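Local coordinates for protein glucose-6-phosphate isomerase (Plasmodium falciparum, PDB 3QKI) that probably catalyses the reversible conversion of alpha-D-glucose 6-phosphate to beta-D-fructose 6-phosphate, the second step of glycolysis, at residues I172-S177 with T254-L259; L244-S249 with H281-S286; F303-W308 with S317-L322; G311-T316 with Q393-E398. All coordinates share one frame; numbering follows the deposited sequence.

Contact 1: residues I172-S177 with T254-L259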
loop_
_atom_site.group_PDB
_atom_site.type_symbol
_atom_site.label_atom_id
_atom_site.label_comp_id
_atom_site.label_asym_id
_atom_site.label_seq_id
_atom_site.Cartn_x
_atom_site.Cartn_y
_atom_site.Cartn_z
ATOM N N ILE A 172 -3.566 16.061 12.728
ATOM C CA ILE A 172 -4.124 16.549 11.468
ATOM C C ILE A 172 -2.966 17.076 10.644
ATOM O O ILE A 172 -2.275 18.016 11.069
ATOM C CB ILE A 172 -5.226 17.604 11.673
ATOM C CG1 ILE A 172 -6.273 17.170 12.741
ATOM C CG2 ILE A 172 -5.888 17.959 10.328
ATOM C CD1 ILE A 172 -7.344 18.222 13.043
ATOM N N GLY A 173 -2.740 16.448 9.498
ATOM C CA GLY A 173 -1.663 16.821 8.586
ATOM C C GLY A 173 -1.659 15.968 7.337
ATOM O O GLY A 173 -2.214 14.863 7.337
ATOM N N ILE A 174 -1.062 16.491 6.253
ATOM C CA ILE A 174 -0.981 15.770 4.982
ATOM C C ILE A 174 0.474 15.407 4.663
ATOM O O ILE A 174 1.400 16.036 5.192
ATOM C CB ILE A 174 -1.658 16.566 3.834
ATOM C CG1 ILE A 174 -0.871 17.861 3.491
ATOM C CG2 ILE A 174 -3.154 16.846 4.129
ATOM C CD1 ILE A 174 -1.301 18.524 2.222
ATOM N N GLY A 175 0.648 14.415 3.784
ATOM C CA GLY A 175 1.952 13.958 3.298
ATOM C C GLY A 175 2.996 13.758 4.380
ATOM O O GLY A 175 2.782 12.975 5.311
ATOM N N GLY A 176 4.083 14.525 4.288
ATOM C CA GLY A 176 5.203 14.450 5.233
ATOM C C GLY A 176 4.862 14.789 6.671
ATOM O O GLY A 176 5.583 14.390 7.586
ATOM N N SER A 177 3.745 15.516 6.875
ATOM C CA SER A 177 3.278 15.883 8.205
ATOM C C SER A 177 2.706 14.724 9.024
ATOM O O SER A 177 2.492 14.895 10.221
ATOM C CB SER A 177 2.325 17.068 8.138
ATOM O OG SER A 177 3.080 18.200 7.745
ATOM N N THR A 254 -2.318 25.332 4.596
ATOM C CA THR A 254 -2.500 24.112 3.774
ATOM C C THR A 254 -3.993 23.793 3.651
ATOM O O THR A 254 -4.637 23.536 4.663
ATOM C CB THR A 254 -1.808 22.931 4.457
ATOM O OG1 THR A 254 -0.546 23.345 4.946
ATOM C CG2 THR A 254 -1.669 21.742 3.539
ATOM N N ALA A 255 -4.543 23.841 2.426
ATOM C CA ALA A 255 -5.977 23.674 2.162
ATOM C C ALA A 255 -6.665 22.495 2.872
ATOM O O ALA A 255 -7.628 22.719 3.599
ATOM C CB ALA A 255 -6.253 23.666 0.661
ATOM N N GLU A 256 -6.152 21.278 2.700
ATOM C CA GLU A 256 -6.710 20.039 3.263
ATOM C C GLU A 256 -6.585 19.990 4.777
ATOM O O GLU A 256 -7.574 19.748 5.464
ATOM C CB GLU A 256 -6.032 18.786 2.637
ATOM C CG GLU A 256 -6.206 18.667 1.131
ATOM C CD GLU A 256 -5.211 19.426 0.281
ATOM O OE1 GLU A 256 -5.270 19.285 -0.963
ATOM O OE2 GLU A 256 -4.377 20.164 0.856
ATOM N N THR A 257 -5.381 20.205 5.292
ATOM C CA THR A 257 -5.112 20.206 6.720
ATOM C C THR A 257 -6.003 21.218 7.451
ATOM O O THR A 257 -6.583 20.882 8.487
ATOM C CB THR A 257 -3.640 20.540 6.975
ATOM O OG1 THR A 257 -2.839 19.664 6.186
ATOM C CG2 THR A 257 -3.277 20.464 8.470
ATOM N N MET A 258 -6.080 22.454 6.924
ATOM C CA MET A 258 -6.846 23.513 7.551
ATOM C C MET A 258 -8.346 23.319 7.476
ATOM O O MET A 258 -9.020 23.610 8.464
ATOM C CB MET A 258 -6.378 24.916 7.138
ATOM C CG MET A 258 -4.897 25.192 7.472
ATOM S SD MET A 258 -4.316 24.574 9.069
ATOM C CE MET A 258 -5.369 25.517 10.182
ATOM N N LEU A 259 -8.861 22.739 6.374
ATOM C CA LEU A 259 -10.295 22.414 6.324
ATOM C C LEU A 259 -10.588 21.312 7.374
ATOM O O LEU A 259 -11.613 21.375 8.064
ATOM C CB LEU A 259 -10.733 21.974 4.910
ATOM C CG LEU A 259 -12.185 21.490 4.729
ATOM C CD1 LEU A 259 -13.222 22.559 5.250
ATOM C CD2 LEU A 259 -12.453 21.123 3.270
HETATM O O HOH W 1 -0.244 19.311 6.712
#
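I174 and T254 meet tip to tip: CD1 of I174 reaches CG2 of T254 at 3.5 Å, closer than methyl groups usually sit. The pair illustrates how a loop that follows a strand can be packed against the start of a helix largely by one branched side chain. In I174, CG1 lies between the backbone N and the carbonyl carbon (chi1 68°), and this rotation sends its two branches to different partners. The long branch runs on to T254, where CD1 also lies 3.7 Å from OE2 of E256, whose side chain it crosses at about a right angle. The short branch, CG2, lies 3.5 Å from OG1 of T257. T257 is turned so that its hydroxyl faces I174, while its methyl faces the chain at I172 and G173. Two residues earlier in the chain, CG2 of I172 comes within 3.5 Å of the backbone O of T257. The single polar link is a water, which accepts from N of I174 at 3.0 Å and lies 2.7 Å from OG1 of T257. The hydroxyl of T254 bonds instead to S249, just past strand 243-248, leaving its methyl for I174, and H429 of the second subunit packs on I174 and E256. G176, S177 and T254 bind beta-D-fructose 6-phosphate in this enzyme. The chemistry thus divides in two: the substrate-binding loop and the helix start meet through methyl contacts, and one water links the N-H of I174 with the T257 hydroxyl.

Contact 2: residues L244-S249 with H281-S286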
loop_
_atom_site.group_PDB
_atom_site.type_symbol
_atom_site.label_atom_id
_atom_site.label_comp_id
_atom_site.label_asym_id
_atom_site.label_seq_id
_atom_site.Cartn_x
_atom_site.Cartn_y
_atom_site.Cartn_z
ATOM N N LEU A 244 -6.975 15.385 22.553
ATOM C CA LEU A 244 -5.998 16.416 22.215
ATOM C C LEU A 244 -5.891 16.423 20.674
ATOM O O LEU A 244 -5.807 15.366 20.060
ATOM C CB LEU A 244 -4.631 16.130 22.849
ATOM C CG LEU A 244 -3.562 17.221 22.622
ATOM C CD1 LEU A 244 -3.884 18.492 23.386
ATOM C CD2 LEU A 244 -2.191 16.724 22.961
ATOM N N VAL A 245 -5.955 17.603 20.056
ATOM C CA VAL A 245 -5.864 17.748 18.620
ATOM C C VAL A 245 -4.549 18.455 18.261
ATOM O O VAL A 245 -4.280 19.552 18.762
ATOM C CB VAL A 245 -7.107 18.488 18.085
ATOM C CG1 VAL A 245 -7.028 18.704 16.585
ATOM C CG2 VAL A 245 -8.392 17.740 18.455
ATOM N N ILE A 246 -3.736 17.821 17.413
ATOM C CA ILE A 246 -2.457 18.385 16.945
ATOM C C ILE A 246 -2.588 18.732 15.467
ATOM O O ILE A 246 -2.803 17.831 14.659
ATOM C CB ILE A 246 -1.241 17.466 17.223
ATOM C CG1 ILE A 246 -1.193 17.030 18.702
ATOM C CG2 ILE A 246 0.091 18.127 16.758
ATOM C CD1 ILE A 246 -0.065 16.028 19.054
ATOM N N ILE A 247 -2.464 20.037 15.117
ATOM C CA ILE A 247 -2.562 20.511 13.742
ATOM C C ILE A 247 -1.140 20.772 13.223
ATOM O O ILE A 247 -0.421 21.622 13.761
ATOM C CB ILE A 247 -3.500 21.738 13.621
ATOM C CG1 ILE A 247 -4.871 21.448 14.298
ATOM C CG2 ILE A 247 -3.702 22.107 12.151
ATOM C CD1 ILE A 247 -5.581 22.718 14.813
ATOM N N ILE A 248 -0.737 20.017 12.193
ATOM C CA ILE A 248 0.613 20.075 11.633
ATOM C C ILE A 248 0.602 20.684 10.251
ATOM O O ILE A 248 0.084 20.080 9.303
ATOM C CB ILE A 248 1.304 18.689 11.665
ATOM C CG1 ILE A 248 1.278 18.093 13.103
ATOM C CG2 ILE A 248 2.771 18.850 11.159
ATOM C CD1 ILE A 248 1.069 16.692 13.196
ATOM N N SER A 249 1.168 21.905 10.141
ATOM C CA SER A 249 1.243 22.664 8.883
ATOM C C SER A 249 2.209 23.808 9.083
ATOM O O SER A 249 1.946 24.682 9.920
ATOM C CB SER A 249 -0.134 23.216 8.484
ATOM O OG SER A 249 -0.019 24.124 7.404
ATOM N N HIS A 281 -7.180 21.782 24.508
ATOM C CA HIS A 281 -7.360 20.627 23.616
ATOM C C HIS A 281 -6.717 20.761 22.216
ATOM O O HIS A 281 -6.859 19.856 21.379
ATOM C CB HIS A 281 -8.865 20.311 23.495
ATOM C CG HIS A 281 -9.437 19.723 24.760
ATOM N ND1 HIS A 281 -9.828 18.398 24.830
ATOM C CD2 HIS A 281 -9.652 20.299 25.967
ATOM C CE1 HIS A 281 -10.260 18.212 26.070
ATOM N NE2 HIS A 281 -10.190 19.331 26.785
ATOM N N MET A 282 -6.062 21.890 21.943
ATOM C CA MET A 282 -5.471 22.159 20.633
ATOM C C MET A 282 -4.018 22.537 20.686
ATOM O O MET A 282 -3.607 23.382 21.485
ATOM C CB MET A 282 -6.243 23.271 19.915
ATOM C CG MET A 282 -7.722 22.998 19.799
ATOM S SD MET A 282 -8.530 24.178 18.733
ATOM C CE MET A 282 -8.729 23.186 17.315
ATOM N N VAL A 283 -3.225 21.892 19.833
ATOM C CA VAL A 283 -1.817 22.201 19.663
ATOM C C VAL A 283 -1.464 22.363 18.180
ATOM O O VAL A 283 -2.151 21.804 17.305
ATOM C CB VAL A 283 -0.791 21.408 20.523
ATOM C CG1 VAL A 283 -1.443 20.658 21.663
ATOM C CG2 VAL A 283 0.089 20.497 19.706
ATOM N N ALA A 284 -0.447 23.183 17.885
ATOM C CA ALA A 284 -0.029 23.332 16.500
ATOM C C ALA A 284 1.437 23.062 16.335
ATOM O O ALA A 284 2.232 23.363 17.217
ATOM C CB ALA A 284 -0.356 24.730 15.993
ATOM N N VAL A 285 1.807 22.497 15.187
ATOM C CA VAL A 285 3.200 22.316 14.818
ATOM C C VAL A 285 3.259 23.168 13.572
ATOM O O VAL A 285 2.684 22.796 12.539
ATOM C CB VAL A 285 3.640 20.852 14.598
ATOM C CG1 VAL A 285 5.067 20.800 14.075
ATOM C CG2 VAL A 285 3.521 20.044 15.897
ATOM N N SER A 286 3.811 24.396 13.724
ATOM C CA SER A 286 3.803 25.419 12.679
ATOM C C SER A 286 4.756 26.575 13.029
ATOM O O SER A 286 5.214 26.685 14.169
ATOM C CB SER A 286 2.400 26.024 12.592
ATOM O OG SER A 286 2.256 26.972 11.549
#
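The carbonyl O of V283 receives the N-H of I247 at 2.8 Å with an N-H...O angle of 172°, the straightest link between two parallel strands. Strands 243-248 and 282-285 are neighbours in the five-stranded parallel sheet of a sugar isomerase (SIS) domain and show how such a sheet is laced: each odd residue from V245 to S249 donates to the second strand, and V245 and I247 also accept from it. The V283 oxygen also takes a CA-H...O contact from CA of I246 at 3.5 Å. On one face the pairs I246/V283 and I248/V285 lie side by side and point the same way; CG2 of I246 is 3.8 Å from CG2 of V283, and CG1 of I248 is 3.9 Å from CB of V285. L244, with CG anti to the backbone N (chi1 -176°), swings CD1 across to CG1 of V283 at 3.7 Å. Helix 318-328 packs over this face. The other, with V245, I247, M282 and A284, is covered by helices 255-268 and 289-295. S249, just beyond, binds beta-D-fructose 6-phosphate, its hydroxyl bonded to T254. OG of S286 stands 2.8 Å from O of S249, and O of K250 competes for its one proton.

Contact 3: residues F303-W308 with S317-L322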
loop_
_atom_site.group_PDB
_atom_site.type_symbol
_atom_site.label_atom_id
_atom_site.label_comp_id
_atom_site.label_asym_id
_atom_site.label_seq_id
_atom_site.Cartn_x
_atom_site.Cartn_y
_atom_site.Cartn_z
ATOM N N PHE A 303 4.587 24.497 18.430
ATOM C CA PHE A 303 5.908 23.879 18.359
ATOM C C PHE A 303 6.501 24.159 16.976
ATOM O O PHE A 303 5.883 23.890 15.952
ATOM C CB PHE A 303 5.797 22.386 18.671
ATOM C CG PHE A 303 5.309 22.124 20.085
ATOM C CD1 PHE A 303 3.954 22.203 20.401
ATOM C CD2 PHE A 303 6.206 21.864 21.108
ATOM C CE1 PHE A 303 3.512 21.961 21.699
ATOM C CE2 PHE A 303 5.756 21.642 22.413
ATOM C CZ PHE A 303 4.417 21.695 22.700
ATOM N N GLU A 304 7.655 24.779 16.959
ATOM C CA GLU A 304 8.265 25.192 15.714
ATOM C C GLU A 304 9.163 24.150 15.040
ATOM O O GLU A 304 9.651 23.204 15.656
ATOM C CB GLU A 304 8.953 26.581 15.888
ATOM C CG GLU A 304 10.447 26.565 16.141
ATOM C CD GLU A 304 11.083 27.846 16.653
ATOM O OE1 GLU A 304 11.850 28.478 15.890
ATOM O OE2 GLU A 304 10.895 28.161 17.851
ATOM N N PHE A 305 9.317 24.334 13.738
ATOM C CA PHE A 305 10.233 23.626 12.857
ATOM C C PHE A 305 10.725 24.619 11.804
ATOM O O PHE A 305 10.284 25.766 11.822
ATOM C CB PHE A 305 9.720 22.265 12.368
ATOM C CG PHE A 305 8.605 22.227 11.356
ATOM C CD1 PHE A 305 7.313 22.595 11.710
ATOM C CD2 PHE A 305 8.808 21.664 10.105
ATOM C CE1 PHE A 305 6.266 22.481 10.803
ATOM C CE2 PHE A 305 7.758 21.544 9.197
ATOM C CZ PHE A 305 6.492 21.955 9.550
ATOM N N TRP A 306 11.723 24.256 11.009
ATOM C CA TRP A 306 12.386 25.219 10.128
ATOM C C TRP A 306 12.309 24.896 8.651
ATOM O O TRP A 306 12.071 23.740 8.285
ATOM C CB TRP A 306 13.831 25.422 10.628
ATOM C CG TRP A 306 13.845 25.754 12.090
ATOM C CD1 TRP A 306 13.622 26.985 12.648
ATOM C CD2 TRP A 306 13.811 24.810 13.176
ATOM N NE1 TRP A 306 13.491 26.870 14.011
ATOM C CE2 TRP A 306 13.604 25.547 14.365
ATOM C CE3 TRP A 306 13.921 23.406 13.258
ATOM C CZ2 TRP A 306 13.550 24.935 15.628
ATOM C CZ3 TRP A 306 13.881 22.807 14.508
ATOM C CH2 TRP A 306 13.701 23.567 15.676
ATOM N N ASP A 307 12.512 25.915 7.793
ATOM C CA ASP A 307 12.432 25.721 6.342
ATOM C C ASP A 307 13.457 24.730 5.769
ATOM O O ASP A 307 13.214 24.183 4.700
ATOM C CB ASP A 307 12.371 27.057 5.557
ATOM C CG ASP A 307 13.648 27.871 5.500
ATOM O OD1 ASP A 307 13.637 28.945 4.845
ATOM O OD2 ASP A 307 14.663 27.451 6.125
ATOM N N TRP A 308 14.569 24.478 6.499
ATOM C CA TRP A 308 15.599 23.511 6.114
ATOM C C TRP A 308 15.215 22.053 6.479
ATOM O O TRP A 308 15.999 21.123 6.271
ATOM C CB TRP A 308 17.004 23.909 6.603
ATOM C CG TRP A 308 17.068 24.472 7.994
ATOM C CD1 TRP A 308 17.264 25.778 8.336
ATOM C CD2 TRP A 308 17.032 23.737 9.227
ATOM N NE1 TRP A 308 17.311 25.910 9.698
ATOM C CE2 TRP A 308 17.201 24.669 10.274
ATOM C CE3 TRP A 308 16.869 22.375 9.553
ATOM C CZ2 TRP A 308 17.188 24.290 11.620
ATOM C CZ3 TRP A 308 16.883 22.000 10.885
ATOM C CH2 TRP A 308 17.039 22.950 11.902
ATOM N N SER A 317 11.693 16.175 13.570
ATOM C CA SER A 317 11.469 17.531 14.091
ATOM C C SER A 317 10.230 17.391 14.990
ATOM O O SER A 317 9.715 16.271 15.127
ATOM C CB SER A 317 11.167 18.513 12.957
ATOM O OG SER A 317 9.860 18.316 12.424
ATOM N N SER A 318 9.703 18.517 15.539
ATOM C CA SER A 318 8.471 18.525 16.335
ATOM C C SER A 318 7.286 17.832 15.617
ATOM O O SER A 318 6.419 17.282 16.294
ATOM C CB SER A 318 8.089 19.949 16.724
ATOM O OG SER A 318 8.058 20.787 15.585
ATOM N N VAL A 319 7.270 17.823 14.272
ATOM C CA VAL A 319 6.227 17.158 13.449
ATOM C C VAL A 319 5.907 15.741 13.996
ATOM O O VAL A 319 4.739 15.413 14.238
ATOM C CB VAL A 319 6.606 17.090 11.939
ATOM C CG1 VAL A 319 5.659 16.151 11.167
ATOM C CG2 VAL A 319 6.628 18.485 11.313
ATOM N N GLY A 320 6.955 14.949 14.196
ATOM C CA GLY A 320 6.838 13.597 14.725
ATOM C C GLY A 320 7.202 13.501 16.191
ATOM O O GLY A 320 6.537 12.786 16.938
ATOM N N ILE A 321 8.247 14.229 16.640
ATOM C CA ILE A 321 8.696 14.132 18.037
ATOM C C ILE A 321 7.624 14.533 19.051
ATOM O O ILE A 321 7.520 13.895 20.082
ATOM C CB ILE A 321 10.106 14.718 18.318
ATOM C CG1 ILE A 321 11.190 14.139 17.350
ATOM C CG2 ILE A 321 10.526 14.520 19.797
ATOM C CD1 ILE A 321 11.347 12.501 17.279
ATOM N N LEU A 322 6.800 15.531 18.732
ATOM C CA LEU A 322 5.729 15.899 19.654
ATOM C C LEU A 322 4.646 14.802 19.811
ATOM O O LEU A 322 4.519 14.295 20.926
ATOM C CB LEU A 322 5.133 17.274 19.351
ATOM C CG LEU A 322 3.904 17.638 20.157
ATOM C CD1 LEU A 322 4.250 17.901 21.634
ATOM C CD2 LEU A 322 3.205 18.782 19.534
HETATM O O HOH W 2 11.302 20.817 15.655
#
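S318 and E304 make the direct polar link: OG of S318 donates to the carbonyl O of E304 at 2.9 Å, arriving from well above the carbonyl plane. That OG sits between its backbone N and carbonyl carbon (chi1 52°), which brings it to the loop. A water donates to the same oxygen at 2.9 Å and accepts from N of S318. OG of S317 caps the helix by accepting from N of V319 and also bonds to the carbonyl of S314.

Two CH-pi contacts follow, each with a methyl over a ring face. CG2 of V319 stands almost above the centre of the F305 ring, 3.8 Å from its centroid and 8° off the normal. The F303 and L322 side chains cross at about a right angle and meet less centrally: CD2 of L322 lies 4.0 Å from the ring centroid, 27° off the normal, and CD1 lies towards the rim.

As an example of a loop that leaves an edge strand and packs on the helix covering the same sheet, F303-W308 runs on from strand 302-303 between helices 135-154 and 318-328, with V283 and V285 of strand 282-285 beneath L322, S318 and V319.

Contact 4: residues G311-T316 with Q393-E398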
loop_
_atom_site.group_PDB
_atom_site.type_symbol
_atom_site.label_atom_id
_atom_site.label_comp_id
_atom_site.label_asym_id
_atom_site.label_seq_id
_atom_site.Cartn_x
_atom_site.Cartn_y
_atom_site.Cartn_z
ATOM N N GLY A 311 9.334 18.376 4.351
ATOM C CA GLY A 311 8.173 17.622 4.825
ATOM C C GLY A 311 8.414 16.129 4.960
ATOM O O GLY A 311 8.222 15.564 6.038
ATOM N N ARG A 312 8.914 15.495 3.895
ATOM C CA ARG A 312 9.239 14.052 3.877
ATOM C C ARG A 312 10.469 13.665 4.749
ATOM O O ARG A 312 10.774 12.477 4.855
ATOM C CB ARG A 312 9.392 13.536 2.439
ATOM C CG ARG A 312 10.472 14.246 1.637
ATOM C CD ARG A 312 10.226 14.042 0.165
ATOM N NE ARG A 312 11.150 14.823 -0.648
ATOM C CZ ARG A 312 10.862 16.005 -1.173
ATOM N NH1 ARG A 312 9.669 16.553 -0.976
ATOM N NH2 ARG A 312 11.760 16.643 -1.910
ATOM N N PHE A 313 11.175 14.662 5.338
ATOM C CA PHE A 313 12.312 14.464 6.254
ATOM C C PHE A 313 11.961 15.074 7.644
ATOM O O PHE A 313 12.849 15.346 8.446
ATOM C CB PHE A 313 13.562 15.182 5.693
ATOM C CG PHE A 313 14.083 14.671 4.368
ATOM C CD1 PHE A 313 14.953 13.581 4.317
ATOM C CD2 PHE A 313 13.754 15.313 3.177
ATOM C CE1 PHE A 313 15.473 13.130 3.097
ATOM C CE2 PHE A 313 14.258 14.850 1.952
ATOM C CZ PHE A 313 15.121 13.763 1.923
ATOM N N SER A 314 10.682 15.331 7.906
ATOM C CA SER A 314 10.234 16.050 9.116
ATOM C C SER A 314 9.895 15.257 10.384
ATOM O O SER A 314 9.746 15.875 11.430
ATOM C CB SER A 314 9.126 17.049 8.770
ATOM O OG SER A 314 7.868 16.412 8.613
ATOM N N VAL A 315 9.817 13.910 10.328
ATOM C CA VAL A 315 9.482 13.094 11.514
ATOM C C VAL A 315 10.395 13.335 12.732
ATOM O O VAL A 315 9.903 13.266 13.859
ATOM C CB VAL A 315 9.206 11.581 11.237
ATOM C CG1 VAL A 315 10.494 10.835 10.927
ATOM C CG2 VAL A 315 8.484 10.910 12.414
ATOM N N THR A 316 11.704 13.626 12.515
ATOM C CA THR A 316 12.634 13.901 13.613
ATOM C C THR A 316 12.569 15.345 14.135
ATOM O O THR A 316 13.262 15.685 15.090
ATOM C CB THR A 316 14.055 13.387 13.323
ATOM O OG1 THR A 316 14.572 14.059 12.163
ATOM C CG2 THR A 316 14.096 11.857 13.156
ATOM N N GLN A 393 7.603 5.317 0.254
ATOM C CA GLN A 393 7.016 5.765 -1.023
ATOM C C GLN A 393 7.139 7.253 -1.210
ATOM O O GLN A 393 7.639 7.663 -2.253
ATOM C CB GLN A 393 5.538 5.394 -1.097
ATOM C CG GLN A 393 5.283 4.172 -1.861
ATOM C CD GLN A 393 3.797 3.946 -2.021
ATOM O OE1 GLN A 393 2.955 4.562 -1.350
ATOM N NE2 GLN A 393 3.450 3.055 -2.931
ATOM N N GLN A 394 6.709 8.091 -0.207
ATOM C CA GLN A 394 6.872 9.542 -0.332
ATOM C C GLN A 394 8.356 9.943 -0.288
ATOM O O GLN A 394 8.809 10.691 -1.160
ATOM C CB GLN A 394 6.084 10.336 0.720
ATOM C CG GLN A 394 6.413 11.847 0.602
ATOM C CD GLN A 394 5.788 12.736 1.613
ATOM O OE1 GLN A 394 5.607 12.365 2.750
ATOM N NE2 GLN A 394 5.459 13.955 1.209
ATOM N N LEU A 395 9.103 9.451 0.720
ATOM C CA LEU A 395 10.514 9.766 0.913
ATOM C C LEU A 395 11.309 9.547 -0.375
ATOM O O LEU A 395 12.036 10.435 -0.791
ATOM C CB LEU A 395 11.106 8.956 2.085
ATOM C CG LEU A 395 12.627 9.128 2.346
ATOM C CD1 LEU A 395 12.971 10.552 2.754
ATOM C CD2 LEU A 395 13.098 8.171 3.416
ATOM N N SER A 396 11.104 8.400 -1.043
ATOM C CA SER A 396 11.812 8.073 -2.281
ATOM C C SER A 396 11.247 8.806 -3.489
ATOM O O SER A 396 11.981 9.505 -4.179
ATOM C CB SER A 396 11.746 6.568 -2.535
ATOM O OG SER A 396 12.272 5.895 -1.400
ATOM N N MET A 397 9.949 8.585 -3.773
ATOM C CA MET A 397 9.284 9.074 -4.966
ATOM C C MET A 397 9.166 10.575 -5.090
ATOM O O MET A 397 9.332 11.106 -6.189
ATOM C CB MET A 397 7.950 8.357 -5.185
ATOM C CG MET A 397 8.142 6.859 -5.392
ATOM S SD MET A 397 6.657 5.880 -5.442
ATOM C CE MET A 397 5.986 6.304 -7.070
ATOM N N GLU A 398 8.871 11.264 -3.990
ATOM C CA GLU A 398 8.758 12.717 -4.036
ATOM C C GLU A 398 10.136 13.362 -4.085
ATOM O O GLU A 398 10.298 14.419 -4.681
ATOM C CB GLU A 398 7.860 13.232 -2.906
ATOM C CG GLU A 398 7.490 14.695 -3.048
ATOM C CD GLU A 398 6.615 15.208 -1.930
ATOM O OE1 GLU A 398 7.116 15.332 -0.790
ATOM O OE2 GLU A 398 5.420 15.477 -2.192
HETATM O O HOH W 3 7.904 16.976 1.522
#
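R312 and E398 form a buried salt bridge, with NH1 of R312 2.8 Å from OE1 of E398. The bond is bent (N-H...O 135°), the guanidinium and carboxylate planes stand 70° apart, and the contact runs through one oxygen, met from above the carboxylate plane. That oxygen also accepts from NE2 of Q394 at 2.9 Å, and the two donors come from opposite faces of its plane. A water also donates to OE1 at 2.9 Å while accepting from N of R312. CG of R312 lies between backbone N and carbonyl carbon (chi1 59°), and from there the extended chain runs over the helix to E398, with CB 3.8 Å from CD of Q394; the carbonyl O of E398 lies over the centre of one guanidinium face.

This is a loop laid against helix 388-400 at the sugar phosphate site of the phosphoglucose isomerase fold: Q394 and E398 both bind beta-D-fructose 6-phosphate here. One turn apart on the helix, the amide of one holds the carboxylate of the other.

CD1 of L395 sits over one face of the F313 ring, 4.0 Å from its centroid, while H113 stacks with that ring. S399, the backbone carbonyls of S548 and D550 and the side chain of Q551 hold the guanidinium further. The S314 hydroxyl donates to the O of G311 at 2.7 Å, and H429 of the second subunit packs on Q394.

All four contacts are buried, yet their chemistry follows their place. Contact 2, between adjoining strands, rests on backbone bonds and aliphatic layers, whereas contact 4, nearest the centre of the chain, turns on a buried charge pair. Contacts 1 and 3 both set a loop against a helix start; methyls dominate the first, rings the second. Contacts 1 and 2 share the S249-T254 hydroxyl pair, and contacts 2 and 3 continue one sheet through F303. G176 meets Q394 and S314 where contact 1 adjoins contact 4, and V319 of contact 3 lies beside S314. The second subunit reaches contacts 1 and 4 alone.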